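Local coordinates for gram-negative insecticidal protein (Chromobacterium piscinae, PDB 6FBM) that is an insecticidal toxin that joins a MACPF domain to a beta-tripod domain and probably acts by forming pores in membranes of target insect cells, at residues 90-102 against 272-284. Sequence-based numbering, arbitrary orientation.
Sequences QHVGVSGRYKLFS and LMDFSTESLQPIW
Val92 and Leu280 join the two segments through one backbone hydrogen bond, Leu280 N to Val92 O at 3.0 Å, where the 90-102 loop of the MACPF domain meets the type I beta turn Ser276-Ser279 and the start of strand 280-282. The bond is fairly straight (159° at the hydrogen), and the Leu280 side chain lies close against the same carbonyl. Beside it, Val92 CA directs a CA-H...O contact at Ser276 O. Gly93 CA passes 3.0 Å from Thr277 O, and its positive phi of 99° and the nearby carbonyls of Thr277 and Leu280 leave no place for a CB.

The apolar side chains gather on one side of this junction. Val92 splits its branches: CG1, anti to its own carbonyl carbon (chi1 -56°), reaches Phe275 CB, while CG2 runs alongside Leu280 to meet CD1. Val94 CG2 comes across to that same methyl, which also sits at the edge of the Phe101 ring. Phe101 CZ approaches Phe275 CE2 at 3.9 Å near the plane of the Phe275 ring, whereas one face of that ring carries Leu280 CG.

Within the turn, Ser276 OG accepts from Glu278 N, forming an ST turn, and is also hydrogen-bonded to Glu174. Ser279 OG takes Ser276 N at 2.7 Å and bonds to Glu174 O, tying the turn to strand 170-177 of the antiparallel sheet. At the exposed margin His91 and Thr277 lie side by side, with Thr277 CG2 3.5 Å from His91 CB and close to ND1 at the imidazole edge.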
ATOM      1  N   GLN A  90      26.757  31.845 -15.703  1.00 27.35           N
ATOM      2  CA  GLN A  90      26.101  33.136 -15.872  1.00 30.15           C
ATOM      3  C   GLN A  90      24.764  33.155 -15.152  1.00 31.11           C
ATOM      4  O   GLN A  90      24.041  32.157 -15.121  1.00 29.94           O
ATOM      5  CB  GLN A  90      25.805  33.499 -17.345  1.00 33.20           C
ATOM      6  CG  GLN A  90      26.886  33.292 -18.407  1.00 36.06           C
ATOM      7  CD  GLN A  90      28.035  34.267 -18.329  1.00 36.82           C
ATOM      8  OE1 GLN A  90      28.387  34.751 -17.240  1.00 36.60           O
ATOM      9  NE2 GLN A  90      28.656  34.536 -19.484  1.00 35.88           N
ATOM     10  N   HIS A  91      24.442  34.319 -14.626  1.00 34.26           N
ATOM     11  CA  HIS A  91      23.091  34.644 -14.214  1.00 38.97           C
ATOM     12  C   HIS A  91      22.575  33.712 -13.115  1.00 33.97           C
ATOM     13  O   HIS A  91      21.452  33.215 -13.194  1.00 32.56           O
ATOM     14  CB  HIS A  91      22.140  34.662 -15.444  1.00 45.49           C
ATOM     15  CG  HIS A  91      22.523  35.664 -16.498  1.00 53.23           C
ATOM     16  ND1 HIS A  91      22.380  37.029 -16.334  1.00 57.47           N
ATOM     17  CD2 HIS A  91      23.055  35.482 -17.733  1.00 51.40           C
ATOM     18  CE1 HIS A  91      22.809  37.642 -17.428  1.00 59.89           C
ATOM     19  NE2 HIS A  91      23.224  36.728 -18.290  1.00 54.25           N
ATOM     20  N   VAL A  92      23.416  33.462 -12.121  1.00 31.68           N
ATOM     21  CA  VAL A  92      22.990  32.729 -10.926  1.00 30.29           C
ATOM     22  C   VAL A  92      23.192  33.502  -9.635  1.00 30.38           C
ATOM     23  O   VAL A  92      22.959  32.964  -8.555  1.00 30.08           O
ATOM     24  CB  VAL A  92      23.686  31.371 -10.829  1.00 29.17           C
ATOM     25  CG1 VAL A  92      23.426  30.577 -12.099  1.00 28.70           C
ATOM     26  CG2 VAL A  92      25.180  31.520 -10.576  1.00 30.07           C
ATOM     27  N   GLY A  93      23.612  34.763  -9.745  1.00 32.01           N
ATOM     28  CA  GLY A  93      23.785  35.633  -8.583  1.00 31.15           C
ATOM     29  C   GLY A  93      25.191  35.776  -8.049  1.00 30.13           C
ATOM     30  O   GLY A  93      25.402  36.557  -7.118  1.00 28.36           O
ATOM     31  N   VAL A  94      26.147  35.038  -8.603  1.00 29.21           N
ATOM     32  CA  VAL A  94      27.508  35.169  -8.130  1.00 32.77           C
ATOM     33  C   VAL A  94      28.183  36.285  -8.911  1.00 37.59           C
ATOM     34  O   VAL A  94      28.492  36.139 -10.086  1.00 41.72           O
ATOM     35  CB  VAL A  94      28.297  33.870  -8.243  1.00 31.08           C
ATOM     36  CG1 VAL A  94      29.736  34.074  -7.792  1.00 30.73           C
ATOM     37  CG2 VAL A  94      27.638  32.813  -7.389  1.00 31.66           C
ATOM     38  N   SER A  95      28.381  37.398  -8.228  1.00 42.82           N
ATOM     39  CA  SER A  95      29.146  38.524  -8.728  1.00 46.70           C
ATOM     40  C   SER A  95      30.591  38.131  -9.017  1.00 49.31           C
ATOM     41  O   SER A  95      31.160  37.268  -8.347  1.00 50.19           O
ATOM     42  CB  SER A  95      29.127  39.659  -7.701  1.00 45.14           C
ATOM     43  OG  SER A  95      30.049  40.652  -8.046  1.00 43.89           O
ATOM     44  N   GLY A  96      31.173  38.812  -9.996  1.00 45.96           N
ATOM     45  CA  GLY A  96      32.469  38.444 -10.540  1.00 41.34           C
ATOM     46  C   GLY A  96      32.221  37.655 -11.802  1.00 39.78           C
ATOM     47  O   GLY A  96      31.093  37.541 -12.266  1.00 37.23           O
ATOM     48  N   ARG A  97      33.288  37.129 -12.368  1.00 40.72           N
ATOM     49  CA  ARG A  97      33.213  36.383 -13.608  1.00 42.26           C
ATOM     50  C   ARG A  97      33.826  35.029 -13.298  1.00 38.44           C
ATOM     51  O   ARG A  97      34.759  34.587 -13.971  1.00 40.86           O
ATOM     52  CB  ARG A  97      33.961  37.130 -14.731  1.00 47.08           C
ATOM     53  CG  ARG A  97      33.427  38.543 -15.053  1.00 55.36           C
ATOM     54  CD  ARG A  97      34.558  39.521 -15.483  1.00 60.52           C
ATOM     55  NE  ARG A  97      34.283  40.982 -15.358  1.00 64.20           N
ATOM     56  CZ  ARG A  97      34.406  41.744 -14.251  1.00 66.25           C
ATOM     57  NH1 ARG A  97      34.763  41.230 -13.070  1.00 65.72           N
ATOM     58  NH2 ARG A  97      34.142  43.059 -14.317  1.00 65.30           N
ATOM     59  N   TYR A  98      33.306  34.373 -12.256  1.00 32.52           N
ATOM     60  CA  TYR A  98      33.860  33.090 -11.803  1.00 29.35           C
ATOM     61  C   TYR A  98      33.321  31.942 -12.629  1.00 28.00           C
ATOM     62  O   TYR A  98      32.176  31.968 -13.090  1.00 27.06           O
ATOM     63  CB  TYR A  98      33.576  32.845 -10.311  1.00 28.98           C
ATOM     64  CG  TYR A  98      34.364  33.734  -9.367  1.00 28.89           C
ATOM     65  CD1 TYR A  98      35.667  33.408  -8.985  1.00 27.43           C
ATOM     66  CD2 TYR A  98      33.826  34.922  -8.886  1.00 28.45           C
ATOM     67  CE1 TYR A  98      36.401  34.237  -8.149  1.00 28.26           C
ATOM     68  CE2 TYR A  98      34.569  35.764  -8.054  1.00 29.51           C
ATOM     69  CZ  TYR A  98      35.846  35.398  -7.681  1.00 28.67           C
ATOM     70  OH  TYR A  98      36.567  36.203  -6.864  1.00 29.88           O
ATOM     71  N   LYS A  99      34.162  30.935 -12.819  1.00 28.17           N
ATOM     72  CA  LYS A  99      33.745  29.633 -13.342  1.00 29.17           C
ATOM     73  C   LYS A  99      33.237  28.773 -12.187  1.00 27.33           C
ATOM     74  O   LYS A  99      34.015  28.231 -11.388  1.00 28.26           O
ATOM     75  CB  LYS A  99      34.909  28.936 -14.064  1.00 32.27           C
ATOM     76  CG  LYS A  99      35.474  29.739 -15.221  1.00 32.53           C
ATOM     77  CD  LYS A  99      36.747  29.138 -15.797  1.00 33.84           C
ATOM     78  CE  LYS A  99      37.510  30.215 -16.546  1.00 36.99           C
ATOM     79  NZ  LYS A  99      38.790  29.696 -17.109  1.00 40.06           N
ATOM     80  N   LEU A 100      31.913  28.658 -12.123  1.00 24.67           N
ATOM     81  CA  LEU A 100      31.221  27.969 -11.048  1.00 22.38           C
ATOM     82  C   LEU A 100      30.885  26.569 -11.464  1.00 20.45           C
ATOM     83  O   LEU A 100      31.063  26.200 -12.621  1.00 21.70           O
ATOM     84  CB  LEU A 100      29.935  28.704 -10.699  1.00 22.88           C
ATOM     85  CG  LEU A 100      30.045  30.183 -10.329  1.00 23.28           C
ATOM     86  CD1 LEU A 100      28.662  30.759 -10.100  1.00 23.54           C
ATOM     87  CD2 LEU A 100      30.909  30.355  -9.089  1.00 23.44           C
ATOM     88  N   PHE A 101      30.430  25.791 -10.498  1.00 18.49           N
ATOM     89  CA  PHE A 101      29.869  24.460 -10.732  1.00 18.05           C
ATOM     90  C   PHE A 101      30.844  23.487 -11.399  1.00 18.36           C
ATOM     91  O   PHE A 101      30.460  22.701 -12.260  1.00 16.74           O
ATOM     92  CB  PHE A 101      28.556  24.564 -11.530  1.00 16.77           C
ATOM     93  CG  PHE A 101      27.653  25.657 -11.052  1.00 16.73           C
ATOM     94  CD1 PHE A 101      27.294  25.748  -9.705  1.00 16.38           C
ATOM     95  CD2 PHE A 101      27.173  26.611 -11.930  1.00 16.66           C
ATOM     96  CE1 PHE A 101      26.474  26.770  -9.258  1.00 15.88           C
ATOM     97  CE2 PHE A 101      26.339  27.638 -11.483  1.00 16.57           C
ATOM     98  CZ  PHE A 101      25.997  27.720 -10.141  1.00 15.85           C
ATOM     99  N   SER A 102      32.102  23.527 -10.960  1.00 20.73           N
ATOM    100  CA  SER A 102      33.167  22.677 -11.544  1.00 21.17           C
ATOM    101  C   SER A 102      32.891  21.181 -11.385  1.00 21.33           C
ATOM    102  O   SER A 102      33.278  20.402 -12.244  1.00 22.80           O
ATOM    103  CB  SER A 102      34.558  23.042 -10.984  1.00 21.01           C
ATOM    104  OG  SER A 102      34.832  24.429 -11.147  1.00 21.65           O
ATOM    105  N   LEU A 272      14.724  21.527  -5.585  1.00 12.78           N
ATOM    106  CA  LEU A 272      15.465  22.624  -6.133  1.00 12.70           C
ATOM    107  C   LEU A 272      16.143  22.030  -7.345  1.00 12.33           C
ATOM    108  O   LEU A 272      16.727  20.975  -7.259  1.00 11.61           O
ATOM    109  CB  LEU A 272      16.485  23.138  -5.116  1.00 13.60           C
ATOM    110  CG  LEU A 272      17.537  24.150  -5.580  1.00 13.65           C
ATOM    111  CD1 LEU A 272      17.949  25.044  -4.406  1.00 14.13           C
ATOM    112  CD2 LEU A 272      18.777  23.489  -6.096  1.00 13.78           C
ATOM    113  N   MET A 273      16.012  22.694  -8.478  1.00 12.85           N
ATOM    114  CA  MET A 273      16.627  22.239  -9.704  1.00 13.48           C
ATOM    115  C   MET A 273      17.050  23.336 -10.669  1.00 13.60           C
ATOM    116  O   MET A 273      17.523  23.008 -11.760  1.00 14.12           O
ATOM    117  CB  MET A 273      15.704  21.250 -10.426  1.00 13.99           C
ATOM    118  CG  MET A 273      14.245  21.650 -10.542  1.00 14.39           C
ATOM    119  SD  MET A 273      13.809  23.077 -11.557  1.00 15.98           S
ATOM    120  CE  MET A 273      14.237  22.449 -13.150  1.00 15.44           C
ATOM    121  N   ASP A 274      16.899  24.608 -10.320  1.00 13.33           N
ATOM    122  CA  ASP A 274      17.345  25.661 -11.204  1.00 13.94           C
ATOM    123  C   ASP A 274      17.540  26.949 -10.442  1.00 14.46           C
ATOM    124  O   ASP A 274      16.936  27.178  -9.381  1.00 13.68           O
ATOM    125  CB  ASP A 274      16.344  25.869 -12.349  1.00 14.43           C
ATOM    126  CG  ASP A 274      16.999  26.341 -13.662  1.00 14.86           C
ATOM    127  OD1 ASP A 274      18.243  26.437 -13.740  1.00 14.21           O
ATOM    128  OD2 ASP A 274      16.218  26.603 -14.620  1.00 16.66           O
ATOM    129  N   PHE A 275      18.404  27.789 -10.997  1.00 15.69           N
ATOM    130  CA  PHE A 275      18.772  29.053 -10.416  1.00 16.71           C
ATOM    131  C   PHE A 275      18.391  30.149 -11.378  1.00 18.31           C
ATOM    132  O   PHE A 275      18.427  29.946 -12.612  1.00 19.69           O
ATOM    133  CB  PHE A 275      20.271  29.112 -10.239  1.00 16.66           C
ATOM    134  CG  PHE A 275      20.812  28.252  -9.152  1.00 16.70           C
ATOM    135  CD1 PHE A 275      20.044  27.845  -8.071  1.00 16.89           C
ATOM    136  CD2 PHE A 275      22.159  27.926  -9.162  1.00 17.18           C
ATOM    137  CE1 PHE A 275      20.602  27.109  -7.055  1.00 17.49           C
ATOM    138  CE2 PHE A 275      22.721  27.186  -8.155  1.00 17.10           C
ATOM    139  CZ  PHE A 275      21.940  26.781  -7.096  1.00 17.50           C
ATOM    140  N   SER A 276      18.049  31.302 -10.806  1.00 19.16           N
ATOM    141  CA  SER A 276      17.812  32.523 -11.527  1.00 20.37           C
ATOM    142  C   SER A 276      18.941  33.483 -11.169  1.00 22.51           C
ATOM    143  O   SER A 276      19.815  33.136 -10.369  1.00 25.77           O
ATOM    144  CB  SER A 276      16.499  33.134 -11.050  1.00 21.14           C
ATOM    145  OG  SER A 276      16.677  33.780  -9.780  1.00 21.10           O
ATOM    146  N   THR A 277      18.887  34.716 -11.678  1.00 23.91           N
ATOM    147  CA  THR A 277      19.940  35.687 -11.392  1.00 25.43           C
ATOM    148  C   THR A 277      20.045  36.031  -9.910  1.00 26.39           C
ATOM    149  O   THR A 277      21.070  36.524  -9.497  1.00 27.27           O
ATOM    150  CB  THR A 277      19.798  37.012 -12.179  1.00 24.89           C
ATOM    151  OG1 THR A 277      18.519  37.576 -11.929  1.00 25.41           O
ATOM    152  CG2 THR A 277      19.941  36.802 -13.660  1.00 25.37           C
ATOM    153  N   GLU A 278      18.996  35.795  -9.130  1.00 28.28           N
ATOM    154  CA  GLU A 278      18.994  36.113  -7.687  1.00 29.95           C
ATOM    155  C   GLU A 278      19.195  34.916  -6.754  1.00 25.83           C
ATOM    156  O   GLU A 278      19.095  35.069  -5.537  1.00 23.91           O
ATOM    157  CB  GLU A 278      17.680  36.840  -7.307  1.00 32.53           C
ATOM    158  CG  GLU A 278      17.436  38.184  -8.002  1.00 36.34           C
ATOM    159  CD  GLU A 278      18.558  39.199  -7.807  1.00 38.77           C
ATOM    160  OE1 GLU A 278      19.137  39.282  -6.712  1.00 42.55           O
ATOM    161  OE2 GLU A 278      18.879  39.912  -8.771  1.00 47.73           O
ATOM    162  N   SER A 279      19.485  33.736  -7.309  1.00 22.90           N
ATOM    163  CA  SER A 279      19.437  32.497  -6.523  1.00 20.29           C
ATOM    164  C   SER A 279      20.491  32.428  -5.444  1.00 18.96           C
ATOM    165  O   SER A 279      20.164  32.208  -4.295  1.00 17.99           O
ATOM    166  CB  SER A 279      19.527  31.280  -7.422  1.00 19.22           C
ATOM    167  OG  SER A 279      18.332  31.157  -8.142  1.00 18.42           O
ATOM    168  N   LEU A 280      21.746  32.639  -5.818  1.00 19.01           N
ATOM    169  CA  LEU A 280      22.848  32.565  -4.877  1.00 18.18           C
ATOM    170  C   LEU A 280      23.158  33.959  -4.350  1.00 19.49           C
ATOM    171  O   LEU A 280      23.375  34.876  -5.133  1.00 18.90           O
ATOM    172  CB  LEU A 280      24.058  31.964  -5.566  1.00 17.84           C
ATOM    173  CG  LEU A 280      23.850  30.510  -5.972  1.00 16.71           C
ATOM    174  CD1 LEU A 280      24.920  30.080  -6.943  1.00 16.42           C
ATOM    175  CD2 LEU A 280      23.866  29.604  -4.753  1.00 16.30           C
ATOM    176  N   GLN A 281      23.139  34.124  -3.025  1.00 20.05           N
ATOM    177  CA  GLN A 281      23.427  35.403  -2.396  1.00 19.38           C
ATOM    178  C   GLN A 281      24.567  35.185  -1.435  1.00 20.23           C
ATOM    179  O   GLN A 281      24.649  34.141  -0.813  1.00 19.87           O
ATOM    180  CB  GLN A 281      22.199  35.932  -1.667  1.00 19.05           C
ATOM    181  CG  GLN A 281      21.055  36.313  -2.603  1.00 18.53           C
ATOM    182  CD  GLN A 281      21.445  37.423  -3.575  1.00 18.38           C
ATOM    183  OE1 GLN A 281      22.086  38.383  -3.192  1.00 16.40           O
ATOM    184  NE2 GLN A 281      21.065  37.276  -4.846  1.00 17.83           N
ATOM    185  N   PRO A 282      25.500  36.152  -1.352  1.00 20.06           N
ATOM    186  CA  PRO A 282      26.680  35.968  -0.520  1.00 19.23           C
ATOM    187  C   PRO A 282      26.357  36.069   0.945  1.00 18.96           C
ATOM    188  O   PRO A 282      25.514  36.883   1.330  1.00 19.77           O
ATOM    189  CB  PRO A 282      27.534  37.165  -0.896  1.00 20.09           C
ATOM    190  CG  PRO A 282      26.550  38.235  -1.281  1.00 20.55           C
ATOM    191  CD  PRO A 282      25.465  37.491  -1.979  1.00 20.36           C
ATOM    192  N   ILE A 283      27.026  35.263   1.762  1.00 19.41           N
ATOM    193  CA  ILE A 283      26.873  35.371   3.221  1.00 19.17           C
ATOM    194  C   ILE A 283      27.466  36.658   3.755  1.00 18.70           C
ATOM    195  O   ILE A 283      27.008  37.147   4.790  1.00 18.29           O
ATOM    196  CB  ILE A 283      27.436  34.186   4.025  1.00 18.84           C
ATOM    197  CG1 ILE A 283      28.957  34.016   3.832  1.00 18.91           C
ATOM    198  CG2 ILE A 283      26.700  32.912   3.645  1.00 19.60           C
ATOM    199  CD1 ILE A 283      29.592  33.124   4.880  1.00 18.06           C
ATOM    200  N   TRP A 284      28.461  37.211   3.067  1.00 18.62           N
ATOM    201  CA  TRP A 284      29.085  38.455   3.565  1.00 19.46           C
ATOM    202  C   TRP A 284      28.089  39.616   3.736  1.00 19.69           C
ATOM    203  O   TRP A 284      28.124  40.293   4.748  1.00 19.13           O
ATOM    204  CB  TRP A 284      30.319  38.873   2.764  1.00 18.80           C
ATOM    205  CG  TRP A 284      30.183  38.971   1.289  1.00 18.47           C
ATOM    206  CD1 TRP A 284      29.564  39.968   0.576  1.00 18.07           C
ATOM    207  CD2 TRP A 284      30.745  38.066   0.331  1.00 18.07           C
ATOM    208  NE1 TRP A 284      29.705  39.727  -0.776  1.00 18.68           N
ATOM    209  CE2 TRP A 284      30.423  38.566  -0.951  1.00 18.57           C
ATOM    210  CE3 TRP A 284      31.470  36.875   0.437  1.00 18.72           C
ATOM    211  CZ2 TRP A 284      30.776  37.896  -2.120  1.00 19.35           C
ATOM    212  CZ3 TRP A 284      31.832  36.205  -0.719  1.00 19.52           C
ATOM    213  CH2 TRP A 284      31.496  36.714  -1.981  1.00 19.83           C
TER